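Local coordinates for protein unsaturated glucuronyl hydrolase (Streptococcus agalactiae, PDB 2ZZR) that hydrolyses unsaturated disaccharides of chondroitin, hyaluronan and heparin, releasing the unsaturated uronic acid, at residues 134-139 against 182-187; 306-311 against 340-345; 34-39 against 82-87; 169-174 against 207-212. All blocks are in the same frame, centred on the assembly; numbering follows the deposited sequence.

Contact 1 of 4, residues 134-139 against 182-187; sequences KALEAT and LFFAYE
Phe184 of helix 180-189 reaches across to Leu136 and Thr139 of helix 133-147, joining two helices of the alpha/alpha barrel, the fold of family 88 glycoside hydrolases. From CB the side chain sets out toward helix 133-147, and with CG anti to the backbone N (chi1 175°) the ring carries one of its sides, CD2, CE2 and CZ, to the neighbour. CD2 comes first and meets the methyl CG2 of Thr139 at 3.4 Å. CE2 is just as near to that methyl, CG2 of Thr139 (3.4 Å), which approaches the ring obliquely. This is a close fit for a methyl on an aromatic carbon. CE2 also touches CD1 of Leu136 at 3.8 Å, and farther along the ring CZ lies 3.8 Å from the same CD1 of Leu136. That leucine methyl comes in at the ring edge, near the ring plane, so the two methyls grip neighbouring parts of the ring from different directions. Leu136 also touches Tyr127 and Thr139 touches Cys123, both on helix 115-130, while Phe184 rests on Arg128 of the same helix, which therefore borders the contact. The first torsion of Thr139 (-62°) turns CG2 to the ring and leaves OG1 beside the backbone N, where it bonds Thr124 OG1 and, at 2.9 Å, the carbonyl O of Ala135. That oxygen also receives the helical N-H of Thr139 at 3.1 Å between N and O, the two donors reaching Ala135 O from opposite faces of its carbonyl plane.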
loop_
_atom_site.group_PDB
_atom_site.type_symbol
_atom_site.label_atom_id
_atom_site.label_comp_id
_atom_site.label_asym_id
_atom_site.label_seq_id
_atom_site.Cartn_x
_atom_site.Cartn_y
_atom_site.Cartn_z
ATOM N N LYS A 134 5.145 -23.669 -5.120
ATOM C CA LYS A 134 4.178 -23.158 -6.103
ATOM C C LYS A 134 3.923 -21.667 -5.877
ATOM O O LYS A 134 3.710 -20.914 -6.833
ATOM C CB LYS A 134 2.871 -23.951 -6.074
ATOM C CG LYS A 134 2.996 -25.344 -6.699
ATOM C CD LYS A 134 1.639 -26.014 -6.872
ATOM C CE LYS A 134 1.770 -27.350 -7.603
ATOM N NZ LYS A 134 1.952 -27.177 -9.077
ATOM N N ALA A 135 3.957 -21.250 -4.613
ATOM C CA ALA A 135 3.894 -19.827 -4.256
ATOM C C ALA A 135 5.105 -19.070 -4.819
ATOM O O ALA A 135 4.965 -17.962 -5.350
ATOM C CB ALA A 135 3.796 -19.656 -2.743
ATOM N N LEU A 136 6.286 -19.678 -4.713
ATOM C CA LEU A 136 7.493 -19.121 -5.310
ATOM C C LEU A 136 7.385 -19.051 -6.834
ATOM O O LEU A 136 7.703 -18.030 -7.436
ATOM C CB LEU A 136 8.733 -19.921 -4.894
ATOM C CG LEU A 136 10.084 -19.477 -5.465
ATOM C CD1 LEU A 136 10.409 -18.030 -5.081
ATOM C CD2 LEU A 136 11.204 -20.418 -5.018
ATOM N N GLU A 137 6.931 -20.145 -7.444
ATOM C CA GLU A 137 6.770 -20.226 -8.893
ATOM C C GLU A 137 5.868 -19.102 -9.409
ATOM O O GLU A 137 6.216 -18.412 -10.367
ATOM C CB GLU A 137 6.186 -21.587 -9.274
ATOM C CG GLU A 137 6.006 -21.800 -10.769
ATOM C CD GLU A 137 5.261 -23.084 -11.093
ATOM O OE1 GLU A 137 4.803 -23.220 -12.245
ATOM O OE2 GLU A 137 5.119 -23.947 -10.198
ATOM N N ALA A 138 4.722 -18.923 -8.761
ATOM C CA ALA A 138 3.771 -17.875 -9.140
ATOM C C ALA A 138 4.399 -16.490 -9.001
ATOM O O ALA A 138 4.199 -15.622 -9.854
ATOM C CB ALA A 138 2.506 -17.973 -8.306
ATOM N N THR A 139 5.161 -16.294 -7.926
ATOM C CA THR A 139 5.835 -15.013 -7.678
ATOM C C THR A 139 6.828 -14.657 -8.793
ATOM O O THR A 139 6.808 -13.536 -9.319
ATOM C CB THR A 139 6.551 -15.003 -6.299
ATOM O OG1 THR A 139 5.590 -15.176 -5.249
ATOM C CG2 THR A 139 7.277 -13.690 -6.089
ATOM N N LEU A 182 9.911 -7.108 -7.676
ATOM C CA LEU A 182 11.137 -7.187 -8.470
ATOM C C LEU A 182 12.390 -7.333 -7.610
ATOM O O LEU A 182 13.301 -8.080 -7.973
ATOM C CB LEU A 182 11.257 -5.994 -9.417
ATOM C CG LEU A 182 10.080 -5.833 -10.380
ATOM C CD1 LEU A 182 10.318 -4.637 -11.281
ATOM C CD2 LEU A 182 9.851 -7.104 -11.209
ATOM N N PHE A 183 12.435 -6.639 -6.471
ATOM C CA PHE A 183 13.541 -6.817 -5.524
ATOM C C PHE A 183 13.574 -8.254 -4.993
ATOM O O PHE A 183 14.655 -8.813 -4.802
ATOM C CB PHE A 183 13.465 -5.828 -4.359
ATOM C CG PHE A 183 13.864 -4.408 -4.721
ATOM C CD1 PHE A 183 12.994 -3.350 -4.479
ATOM C CD2 PHE A 183 15.118 -4.132 -5.276
ATOM C CE1 PHE A 183 13.355 -2.033 -4.790
ATOM C CE2 PHE A 183 15.490 -2.820 -5.594
ATOM C CZ PHE A 183 14.604 -1.768 -5.349
ATOM N N PHE A 184 12.397 -8.838 -4.762
ATOM C CA PHE A 184 12.302 -10.239 -4.333
ATOM C C PHE A 184 12.842 -11.175 -5.417
ATOM O O PHE A 184 13.651 -12.069 -5.134
ATOM C CB PHE A 184 10.859 -10.616 -3.970
ATOM C CG PHE A 184 10.681 -12.079 -3.644
ATOM C CD1 PHE A 184 10.955 -12.554 -2.365
ATOM C CD2 PHE A 184 10.261 -12.979 -4.620
ATOM C CE1 PHE A 184 10.806 -13.911 -2.058
ATOM C CE2 PHE A 184 10.110 -14.338 -4.323
ATOM C CZ PHE A 184 10.373 -14.800 -3.038
ATOM N N ALA A 185 12.400 -10.967 -6.656
ATOM C CA ALA A 185 12.868 -11.787 -7.779
ATOM C C ALA A 185 14.382 -11.701 -7.937
ATOM O O ALA A 185 15.035 -12.710 -8.217
ATOM C CB ALA A 185 12.163 -11.395 -9.069
ATOM N N TYR A 186 14.942 -10.510 -7.733
ATOM C CA TYR A 186 16.393 -10.340 -7.755
ATOM C C TYR A 186 17.068 -11.206 -6.689
ATOM O O TYR A 186 18.048 -11.901 -6.974
ATOM C CB TYR A 186 16.791 -8.874 -7.563
ATOM C CG TYR A 186 18.256 -8.722 -7.220
ATOM C CD1 TYR A 186 19.247 -8.984 -8.171
ATOM C CD2 TYR A 186 18.651 -8.347 -5.938
ATOM C CE1 TYR A 186 20.596 -8.863 -7.851
ATOM C CE2 TYR A 186 19.993 -8.226 -5.608
ATOM C CZ TYR A 186 20.957 -8.483 -6.567
ATOM O OH TYR A 186 22.285 -8.352 -6.236
ATOM N N GLU A 187 16.545 -11.148 -5.466
ATOM C CA GLU A 187 17.129 -11.887 -4.340
ATOM C C GLU A 187 17.078 -13.400 -4.555
ATOM O O GLU A 187 18.009 -14.116 -4.178
ATOM C CB GLU A 187 16.439 -11.503 -3.031
ATOM C CG GLU A 187 16.756 -10.075 -2.592
ATOM C CD GLU A 187 15.914 -9.598 -1.424
ATOM O OE1 GLU A 187 14.959 -10.301 -1.033
ATOM O OE2 GLU A 187 16.216 -8.509 -0.892
#

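Contact 2 of 4, residues 306-311 against 340-345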
loop_
_atom_site.group_PDB
_atom_site.type_symbol
_atom_site.label_atom_id
_atom_site.label_comp_id
_atom_site.label_asym_id
_atom_site.label_seq_id
_atom_site.Cartn_x
_atom_site.Cartn_y
_atom_site.Cartn_z
ATOM N N ALA A 306 -5.768 5.292 3.365
ATOM C CA ALA A 306 -4.571 6.129 3.239
ATOM C C ALA A 306 -3.830 6.170 4.569
ATOM O O ALA A 306 -2.604 6.074 4.616
ATOM C CB ALA A 306 -4.948 7.536 2.795
ATOM N N THR A 307 -4.590 6.294 5.653
ATOM C CA THR A 307 -4.018 6.361 6.991
ATOM C C THR A 307 -3.415 5.005 7.406
ATOM O O THR A 307 -2.305 4.963 7.954
ATOM C CB THR A 307 -5.054 6.919 8.002
ATOM O OG1 THR A 307 -5.362 8.275 7.637
ATOM C CG2 THR A 307 -4.498 6.918 9.425
ATOM N N ALA A 308 -4.114 3.908 7.109
ATOM C CA ALA A 308 -3.579 2.571 7.389
ATOM C C ALA A 308 -2.244 2.338 6.671
ATOM O O ALA A 308 -1.280 1.854 7.270
ATOM C CB ALA A 308 -4.576 1.498 6.998
ATOM N N THR A 309 -2.197 2.717 5.397
ATOM C CA THR A 309 -0.990 2.584 4.569
ATOM C C THR A 309 0.167 3.433 5.118
ATOM O O THR A 309 1.310 2.958 5.202
ATOM C CB THR A 309 -1.315 2.948 3.096
ATOM O OG1 THR A 309 -2.402 2.123 2.653
ATOM C CG2 THR A 309 -0.121 2.707 2.179
ATOM N N ALA A 310 -0.135 4.666 5.518
ATOM C CA ALA A 310 0.873 5.556 6.111
ATOM C C ALA A 310 1.431 5.010 7.430
ATOM O O ALA A 310 2.628 5.149 7.710
ATOM C CB ALA A 310 0.310 6.966 6.307
ATOM N N VAL A 311 0.569 4.389 8.234
ATOM C CA VAL A 311 1.024 3.772 9.483
ATOM C C VAL A 311 2.077 2.698 9.185
ATOM O O VAL A 311 3.141 2.684 9.815
ATOM C CB VAL A 311 -0.143 3.212 10.339
ATOM C CG1 VAL A 311 0.395 2.290 11.447
ATOM C CG2 VAL A 311 -0.951 4.358 10.960
ATOM N N ARG A 340 -4.316 4.095 16.750
ATOM C CA ARG A 340 -5.305 4.133 17.835
ATOM C C ARG A 340 -6.658 4.620 17.316
ATOM O O ARG A 340 -7.686 3.999 17.586
ATOM C CB ARG A 340 -4.850 5.018 18.998
ATOM C CG ARG A 340 -5.891 5.090 20.123
ATOM C CD ARG A 340 -5.452 5.954 21.295
ATOM N NE ARG A 340 -4.333 5.376 22.040
ATOM C CZ ARG A 340 -4.420 4.326 22.857
ATOM N NH1 ARG A 340 -5.578 3.705 23.044
ATOM N NH2 ARG A 340 -3.338 3.890 23.489
ATOM N N SER A 341 -6.646 5.723 16.567
ATOM C CA SER A 341 -7.874 6.259 15.982
ATOM C C SER A 341 -8.551 5.262 15.043
ATOM O O SER A 341 -9.773 5.106 15.080
ATOM C CB SER A 341 -7.613 7.575 15.259
ATOM O OG SER A 341 -7.439 8.624 16.192
ATOM N N LEU A 342 -7.763 4.573 14.214
ATOM C CA LEU A 342 -8.334 3.554 13.339
ATOM C C LEU A 342 -9.039 2.465 14.152
ATOM O O LEU A 342 -10.188 2.113 13.868
ATOM C CB LEU A 342 -7.273 2.956 12.408
ATOM C CG LEU A 342 -6.683 3.882 11.340
ATOM C CD1 LEU A 342 -5.655 3.129 10.518
ATOM C CD2 LEU A 342 -7.762 4.479 10.424
ATOM N N ILE A 343 -8.355 1.957 15.176
ATOM C CA ILE A 343 -8.892 0.900 16.026
ATOM C C ILE A 343 -10.170 1.358 16.731
ATOM O O ILE A 343 -11.183 0.646 16.721
ATOM C CB ILE A 343 -7.854 0.449 17.096
ATOM C CG1 ILE A 343 -6.679 -0.279 16.439
ATOM C CG2 ILE A 343 -8.509 -0.458 18.146
ATOM C CD1 ILE A 343 -5.451 -0.395 17.341
ATOM N N GLU A 344 -10.118 2.547 17.322
ATOM C CA GLU A 344 -11.164 2.995 18.245
ATOM C C GLU A 344 -12.362 3.649 17.561
ATOM O O GLU A 344 -13.467 3.662 18.117
ATOM C CB GLU A 344 -10.583 3.952 19.288
ATOM C CG GLU A 344 -9.597 3.300 20.250
ATOM C CD GLU A 344 -9.061 4.256 21.304
ATOM O OE1 GLU A 344 -9.360 5.468 21.242
ATOM O OE2 GLU A 344 -8.325 3.786 22.199
ATOM N N GLN A 345 -12.152 4.193 16.366
ATOM C CA GLN A 345 -13.196 4.994 15.724
ATOM C C GLN A 345 -13.618 4.503 14.343
ATOM O O GLN A 345 -14.713 4.841 13.876
ATOM C CB GLN A 345 -12.786 6.472 15.648
ATOM C CG GLN A 345 -12.580 7.166 17.004
ATOM C CD GLN A 345 -13.818 7.142 17.896
ATOM O OE1 GLN A 345 -13.723 6.854 19.091
ATOM N NE2 GLN A 345 -14.981 7.449 17.321
#
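Leu342 reaches Ala308 and Thr307 through an extended side chain: CG is anti to its own carbonyl carbon (chi1 -67°), and CD1 continues the chain anti to CA (chi2 180°). Helices 304-318 and 328-346 of the alpha/alpha barrel are joined here. CD1 is the leading atom and rests on the helix backbone, 3.8 Å from both CA and N of Ala308. The methyl CB of Ala308 flanks the same CD1 of Leu342 at 4.0 Å. Beside it, Thr307 presents CG2, at 4.1 Å from Leu342 CD1 and close to CD2 as well, so that both leucine methyls meet this one threonine methyl. Thr307 CG2, anti to the backbone N, faces Leu342, while OG1 is hydrogen-bonded to Ser288 OG. Met338, one turn before Leu342 on helix 328-346, adds its side chain to Thr307 and Val311. The side chain of Ala308 is about 9 Å from those of Arg246 and Trp250, probable substrate-binding residues. Within segment 340-345, Arg340 and Glu344 form a salt bridge one turn apart, and the arginine also pairs with Glu27. Arg340 NH1 lies 2.9 Å from Glu344 OE2, which stays in the guanidinium plane while the nitrogen stands 36° out of the carboxylate plane.

Contact 3 of 4, residues 34-39 against 82-87; sequences KALKQL and EYNQDK
Leu36 of helix 25-46 meets Tyr83 and Asn84, the last helical residues of helix 70-84, in a partly buried contact between two helices of the alpha/alpha barrel. Segment 34-39 opens with Lys34, whose NZ is bonded to Asn349 and Ser347. Leu36 follows and makes the contact through one methyl, CD2. Its first torsion, -99°, is displaced from a staggered value and carries that methyl between the two partners. CD2 of Leu36 lies 3.6 Å from CD2 of Tyr83 and approaches the ring obliquely. The same Leu36 CD2 touches OD1 of Asn84 at 3.7 Å, the two side chains passing one another in opposite directions. Both partners are anchored at their polar ends: Tyr83 OH is bonded to Glu33 OE2, and Asn84 OD1 to Tyr40 OH, a hydroxyl that also bonds Asp86 OD2 and so ties helix 25-46 to the chain beyond helix 70-84. Leu39, three residues after Leu36 on the same helix, closes the segment: it packs on Trp73, Cys76 and Ala80 of helix 70-84 and on Leu383 of helix 376-390. Tyr83 touches Ile387 of that last helix, which thus packs against both helix 25-46 and helix 70-84.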
loop_
_atom_site.group_PDB
_atom_site.type_symbol
_atom_site.label_atom_id
_atom_site.label_comp_id
_atom_site.label_asym_id
_atom_site.label_seq_id
_atom_site.Cartn_x
_atom_site.Cartn_y
_atom_site.Cartn_z
ATOM N N LYS A 34 -10.857 -8.855 17.030
ATOM C CA LYS A 34 -12.089 -8.344 16.417
ATOM C C LYS A 34 -12.030 -8.458 14.885
ATOM O O LYS A 34 -13.007 -8.862 14.252
ATOM C CB LYS A 34 -12.370 -6.901 16.853
ATOM C CG LYS A 34 -13.772 -6.383 16.482
ATOM C CD LYS A 34 -14.064 -5.007 17.067
ATOM C CE LYS A 34 -13.264 -3.913 16.376
ATOM N NZ LYS A 34 -13.707 -2.556 16.776
ATOM N N ALA A 35 -10.882 -8.115 14.300
ATOM C CA ALA A 35 -10.680 -8.266 12.856
ATOM C C ALA A 35 -10.801 -9.725 12.419
ATOM O O ALA A 35 -11.441 -10.027 11.405
ATOM C CB ALA A 35 -9.319 -7.689 12.436
ATOM N N LEU A 36 -10.201 -10.632 13.189
ATOM C CA LEU A 36 -10.233 -12.058 12.861
ATOM C C LEU A 36 -11.639 -12.660 12.907
ATOM O O LEU A 36 -11.974 -13.508 12.081
ATOM C CB LEU A 36 -9.262 -12.852 13.742
ATOM C CG LEU A 36 -7.923 -13.151 13.060
ATOM C CD1 LEU A 36 -7.218 -11.877 12.557
ATOM C CD2 LEU A 36 -7.007 -13.953 13.975
ATOM N N LYS A 37 -12.455 -12.203 13.854
ATOM C CA LYS A 37 -13.862 -12.613 13.928
ATOM C C LYS A 37 -14.587 -12.282 12.623
ATOM O O LYS A 37 -15.353 -13.100 12.107
ATOM C CB LYS A 37 -14.563 -11.944 15.108
ATOM C CG LYS A 37 -14.207 -12.551 16.460
ATOM C CD LYS A 37 -14.843 -11.766 17.578
ATOM C CE LYS A 37 -14.380 -12.267 18.937
ATOM N NZ LYS A 37 -14.951 -11.412 20.015
ATOM N N GLN A 38 -14.320 -11.093 12.081
ATOM C CA GLN A 38 -14.875 -10.702 10.782
ATOM C C GLN A 38 -14.301 -11.538 9.636
ATOM O O GLN A 38 -15.033 -11.932 8.731
ATOM C CB GLN A 38 -14.670 -9.203 10.516
ATOM C CG GLN A 38 -15.475 -8.668 9.314
ATOM C CD GLN A 38 -16.970 -8.927 9.458
ATOM O OE1 GLN A 38 -17.622 -8.375 10.346
ATOM N NE2 GLN A 38 -17.517 -9.771 8.581
ATOM N N LEU A 39 -12.999 -11.820 9.680
ATOM C CA LEU A 39 -12.360 -12.629 8.640
ATOM C C LEU A 39 -12.925 -14.046 8.573
ATOM O O LEU A 39 -13.145 -14.575 7.484
ATOM C CB LEU A 39 -10.834 -12.676 8.810
ATOM C CG LEU A 39 -10.037 -11.400 8.491
ATOM C CD1 LEU A 39 -8.547 -11.693 8.601
ATOM C CD2 LEU A 39 -10.365 -10.849 7.098
ATOM N N GLU A 82 -0.587 -15.982 10.676
ATOM C CA GLU A 82 0.591 -15.705 11.492
ATOM C C GLU A 82 0.225 -15.475 12.948
ATOM O O GLU A 82 0.998 -15.810 13.847
ATOM C CB GLU A 82 1.344 -14.496 10.960
ATOM C CG GLU A 82 1.950 -14.740 9.598
ATOM C CD GLU A 82 3.074 -13.792 9.304
ATOM O OE1 GLU A 82 3.059 -13.167 8.226
ATOM O OE2 GLU A 82 3.975 -13.680 10.157
ATOM N N TYR A 83 -0.954 -14.903 13.169
ATOM C CA TYR A 83 -1.422 -14.608 14.510
ATOM C C TYR A 83 -1.851 -15.853 15.285
ATOM O O TYR A 83 -1.519 -15.982 16.460
ATOM C CB TYR A 83 -2.564 -13.592 14.480
ATOM C CG TYR A 83 -3.076 -13.227 15.854
ATOM C CD1 TYR A 83 -2.361 -12.349 16.671
ATOM C CD2 TYR A 83 -4.269 -13.764 16.342
ATOM C CE1 TYR A 83 -2.820 -12.007 17.927
ATOM C CE2 TYR A 83 -4.739 -13.431 17.604
ATOM C CZ TYR A 83 -4.008 -12.554 18.393
ATOM O OH TYR A 83 -4.462 -12.214 19.643
ATOM N N ASN A 84 -2.585 -16.759 14.641
ATOM C CA ASN A 84 -3.162 -17.897 15.378
ATOM C C ASN A 84 -2.800 -19.316 14.905
ATOM O O ASN A 84 -3.245 -20.298 15.514
ATOM C CB ASN A 84 -4.685 -17.726 15.561
ATOM C CG ASN A 84 -5.481 -17.928 14.268
ATOM O OD1 ASN A 84 -6.672 -17.612 14.211
ATOM N ND2 ASN A 84 -4.838 -18.458 13.238
ATOM N N GLN A 85 -2.003 -19.409 13.837
ATOM C CA GLN A 85 -1.526 -20.693 13.299
ATOM C C GLN A 85 -2.652 -21.702 12.995
ATOM O O GLN A 85 -2.446 -22.916 13.084
ATOM C CB GLN A 85 -0.467 -21.320 14.229
ATOM C CG GLN A 85 0.775 -20.457 14.484
ATOM C CD GLN A 85 0.565 -19.381 15.545
ATOM O OE1 GLN A 85 -0.092 -19.606 16.564
ATOM N NE2 GLN A 85 1.134 -18.206 15.310
ATOM N N ASP A 86 -3.831 -21.196 12.635
ATOM C CA ASP A 86 -4.988 -22.040 12.310
ATOM C C ASP A 86 -4.828 -22.606 10.906
ATOM O O ASP A 86 -4.832 -21.865 9.919
ATOM C CB ASP A 86 -6.291 -21.236 12.437
ATOM C CG ASP A 86 -7.556 -22.070 12.190
ATOM O OD1 ASP A 86 -7.482 -23.299 11.983
ATOM O OD2 ASP A 86 -8.653 -21.475 12.213
ATOM N N LYS A 87 -4.685 -23.929 10.832
ATOM C CA LYS A 87 -4.543 -24.647 9.566
ATOM C C LYS A 87 -5.670 -24.330 8.568
ATOM O O LYS A 87 -5.450 -24.357 7.358
ATOM C CB LYS A 87 -4.477 -26.157 9.829
ATOM C CG LYS A 87 -3.485 -26.915 8.946
ATOM C CD LYS A 87 -4.119 -27.436 7.656
ATOM C CE LYS A 87 -4.776 -28.805 7.834
ATOM N NZ LYS A 87 -3.776 -29.918 7.857
#

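Contact 4 of 4, residues 169-174 against 207-212; sequences YRLIID and NNVVRD. With SO4 (sulfate ion), chain B.
Strand 170-172 runs extended until Ile173 turns to helix-like angles, and CA of Ile173 lies 6.4 Å from CA of Val209 in segment 207-212. The CB bonds of Leu171 and Ile173 point toward segment 207-212 and that of Ile172 away, so the two outer residues clasp Val209. CD1 of Leu171 lies 3.8 Å from CB of Val209. CG1 of Ile173 meets CG1 of Val209 at 3.9 Å. The other valine methyl, CG2 of Val209, packs against both residues, 3.9 Å from Leu171 CD1 and 4.0 Å from Ile173 CB. Beyond the valine, Arg211 and Asp212 bind a sulfate ion, probably from the crystallisation liquor. Arg211 NH1 holds sulfate O3 at 2.8 Å, and NE bonds O3 too, the oxygen lying at the guanidinium edge. The backbone N of Asp212 gives an almost straight bond (172°) to sulfate O2. Asp174, the probable proton donor and substrate-binding residue, directly follows Ile173, and its OD2 is bonded to His113. Strand 170-172 is an outer strand of an antiparallel sheet and pairs with strand 219-222. Leu171 also packs on His201, Ala204 and Ser205 of helix 192-209, whereas Ile173 and Asp174 touch Trp250 of helix 245-262, a likely substrate-binding residue.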
loop_
_atom_site.group_PDB
_atom_site.type_symbol
_atom_site.label_atom_id
_atom_site.label_comp_id
_atom_site.label_asym_id
_atom_site.label_seq_id
_atom_site.Cartn_x
_atom_site.Cartn_y
_atom_site.Cartn_z
ATOM N N TYR A 169 1.875 6.790 -21.971
ATOM C CA TYR A 169 3.274 6.544 -21.606
ATOM C C TYR A 169 3.604 7.203 -20.269
ATOM O O TYR A 169 4.133 8.319 -20.207
ATOM C CB TYR A 169 4.182 7.055 -22.724
ATOM C CG TYR A 169 5.567 6.455 -22.752
ATOM C CD1 TYR A 169 5.771 5.143 -23.179
ATOM C CD2 TYR A 169 6.676 7.212 -22.385
ATOM C CE1 TYR A 169 7.048 4.597 -23.226
ATOM C CE2 TYR A 169 7.960 6.674 -22.431
ATOM C CZ TYR A 169 8.135 5.375 -22.854
ATOM O OH TYR A 169 9.396 4.838 -22.901
ATOM N N ARG A 170 3.263 6.503 -19.190
ATOM C CA ARG A 170 3.254 7.114 -17.876
ATOM C C ARG A 170 3.483 6.071 -16.791
ATOM O O ARG A 170 3.265 4.871 -17.015
ATOM C CB ARG A 170 1.912 7.816 -17.637
ATOM C CG ARG A 170 0.747 6.847 -17.355
ATOM C CD ARG A 170 -0.576 7.304 -17.966
ATOM N NE ARG A 170 -1.693 6.525 -17.428
ATOM C CZ ARG A 170 -2.024 5.295 -17.817
ATOM N NH1 ARG A 170 -3.052 4.683 -17.245
ATOM N NH2 ARG A 170 -1.337 4.669 -18.769
ATOM N N LEU A 171 3.927 6.545 -15.628
ATOM C CA LEU A 171 3.949 5.728 -14.413
ATOM C C LEU A 171 2.901 6.253 -13.440
ATOM O O LEU A 171 2.472 7.406 -13.535
ATOM C CB LEU A 171 5.343 5.723 -13.761
ATOM C CG LEU A 171 5.978 7.028 -13.249
ATOM C CD1 LEU A 171 5.391 7.502 -11.910
ATOM C CD2 LEU A 171 7.497 6.874 -13.120
ATOM N N ILE A 172 2.503 5.410 -12.491
ATOM C CA ILE A 172 1.577 5.810 -11.440
ATOM C C ILE A 172 2.278 5.552 -10.105
ATOM O O ILE A 172 3.072 4.619 -9.997
ATOM C CB ILE A 172 0.219 5.063 -11.569
ATOM C CG1 ILE A 172 -0.459 5.461 -12.897
ATOM C CG2 ILE A 172 -0.702 5.359 -10.382
ATOM C CD1 ILE A 172 -1.734 4.699 -13.211
ATOM N N ILE A 173 2.018 6.399 -9.114
ATOM C CA ILE A 173 2.787 6.367 -7.865
ATOM C C ILE A 173 2.654 5.046 -7.097
ATOM O O ILE A 173 3.587 4.635 -6.389
ATOM C CB ILE A 173 2.455 7.572 -6.940
ATOM C CG1 ILE A 173 3.490 7.668 -5.805
ATOM C CG2 ILE A 173 1.001 7.513 -6.449
ATOM C CD1 ILE A 173 3.464 8.967 -5.032
ATOM N N ASP A 174 1.515 4.371 -7.249
ATOM C CA ASP A 174 1.326 3.099 -6.537
ATOM C C ASP A 174 2.270 1.996 -7.025
ATOM O O ASP A 174 2.431 0.967 -6.365
ATOM C CB ASP A 174 -0.147 2.654 -6.532
ATOM C CG ASP A 174 -0.651 2.205 -7.895
ATOM O OD1 ASP A 174 -1.787 1.695 -7.936
ATOM O OD2 ASP A 174 0.051 2.344 -8.921
ATOM N N ASN A 207 11.945 11.443 -8.670
ATOM C CA ASN A 207 12.326 12.716 -9.260
ATOM C C ASN A 207 11.192 13.454 -9.957
ATOM O O ASN A 207 11.334 14.637 -10.301
ATOM C CB ASN A 207 13.526 12.527 -10.185
ATOM C CG ASN A 207 14.836 12.581 -9.428
ATOM O OD1 ASN A 207 15.035 13.466 -8.595
ATOM N ND2 ASN A 207 15.725 11.646 -9.703
ATOM N N ASN A 208 10.059 12.773 -10.125
ATOM C CA ASN A 208 8.983 13.295 -10.968
ATOM C C ASN A 208 7.591 13.207 -10.347
ATOM O O ASN A 208 6.890 14.219 -10.249
ATOM C CB ASN A 208 9.018 12.620 -12.342
ATOM C CG ASN A 208 10.333 12.841 -13.072
ATOM O OD1 ASN A 208 10.656 13.966 -13.467
ATOM N ND2 ASN A 208 11.098 11.776 -13.252
ATOM N N VAL A 209 7.194 12.009 -9.911
ATOM C CA VAL A 209 5.849 11.828 -9.353
ATOM C C VAL A 209 5.737 12.422 -7.943
ATOM O O VAL A 209 4.636 12.730 -7.474
ATOM C CB VAL A 209 5.375 10.345 -9.444
ATOM C CG1 VAL A 209 5.851 9.524 -8.240
ATOM C CG2 VAL A 209 3.850 10.271 -9.593
ATOM N N VAL A 210 6.879 12.583 -7.270
ATOM C CA VAL A 210 6.940 13.361 -6.042
ATOM C C VAL A 210 7.276 14.799 -6.438
ATOM O O VAL A 210 8.217 15.035 -7.201
ATOM C CB VAL A 210 8.000 12.813 -5.053
ATOM C CG1 VAL A 210 7.999 13.614 -3.750
ATOM C CG2 VAL A 210 7.742 11.332 -4.768
ATOM N N ARG A 211 6.491 15.743 -5.929
ATOM C CA ARG A 211 6.638 17.160 -6.280
ATOM C C ARG A 211 7.619 17.886 -5.357
ATOM O O ARG A 211 7.933 17.403 -4.269
ATOM C CB ARG A 211 5.272 17.856 -6.245
ATOM C CG ARG A 211 4.215 17.191 -7.119
ATOM C CD ARG A 211 2.976 18.073 -7.274
ATOM N NE ARG A 211 3.236 19.213 -8.150
ATOM C CZ ARG A 211 2.305 20.048 -8.611
ATOM N NH1 ARG A 211 2.656 21.051 -9.411
ATOM N NH2 ARG A 211 1.031 19.887 -8.277
ATOM N N ASP A 212 8.079 19.063 -5.790
ATOM C CA ASP A 212 9.040 19.861 -5.023
ATOM C C ASP A 212 8.571 20.236 -3.617
ATOM O O ASP A 212 9.397 20.482 -2.740
ATOM C CB ASP A 212 9.436 21.131 -5.794
ATOM C CG ASP A 212 10.297 20.843 -7.010
ATOM O OD1 ASP A 212 10.507 19.663 -7.367
ATOM O OD2 ASP A 212 10.772 21.816 -7.631
HETATM S S SO4 B . 6.643 20.246 -9.471
HETATM O O1 SO4 B . 7.568 20.730 -10.491
HETATM O O2 SO4 B . 7.319 20.234 -8.180
HETATM O O3 SO4 B . 5.470 21.117 -9.409
HETATM O O4 SO4 B . 6.224 18.889 -9.806
#

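Overall arrangement
Along the chain contact 3 comes first, contacts 1 and 4 then interlock, their segments alternating, and contact 2 closes the series. Helices 180-189 of contact 1 and 192-209 of contact 4 follow each other in the chain, yet the two contacts do not touch and their centres are about 25 Å apart. Contacts 2 and 3 are the closest pair, with centres about 19 Å apart; Ile343 O and Lys34 NZ come within 4.1 Å as packing, and helix 376-390 borders both. Contacts 3 and 4 lie on opposite sides of the chain's centre, about 37 Å between centres, as do contacts 1 and 2. Contacts 1, 2 and 3 each join two barrel helices; contact 4 ties a sheet strand to segment 207-212, next to the probable proton donor.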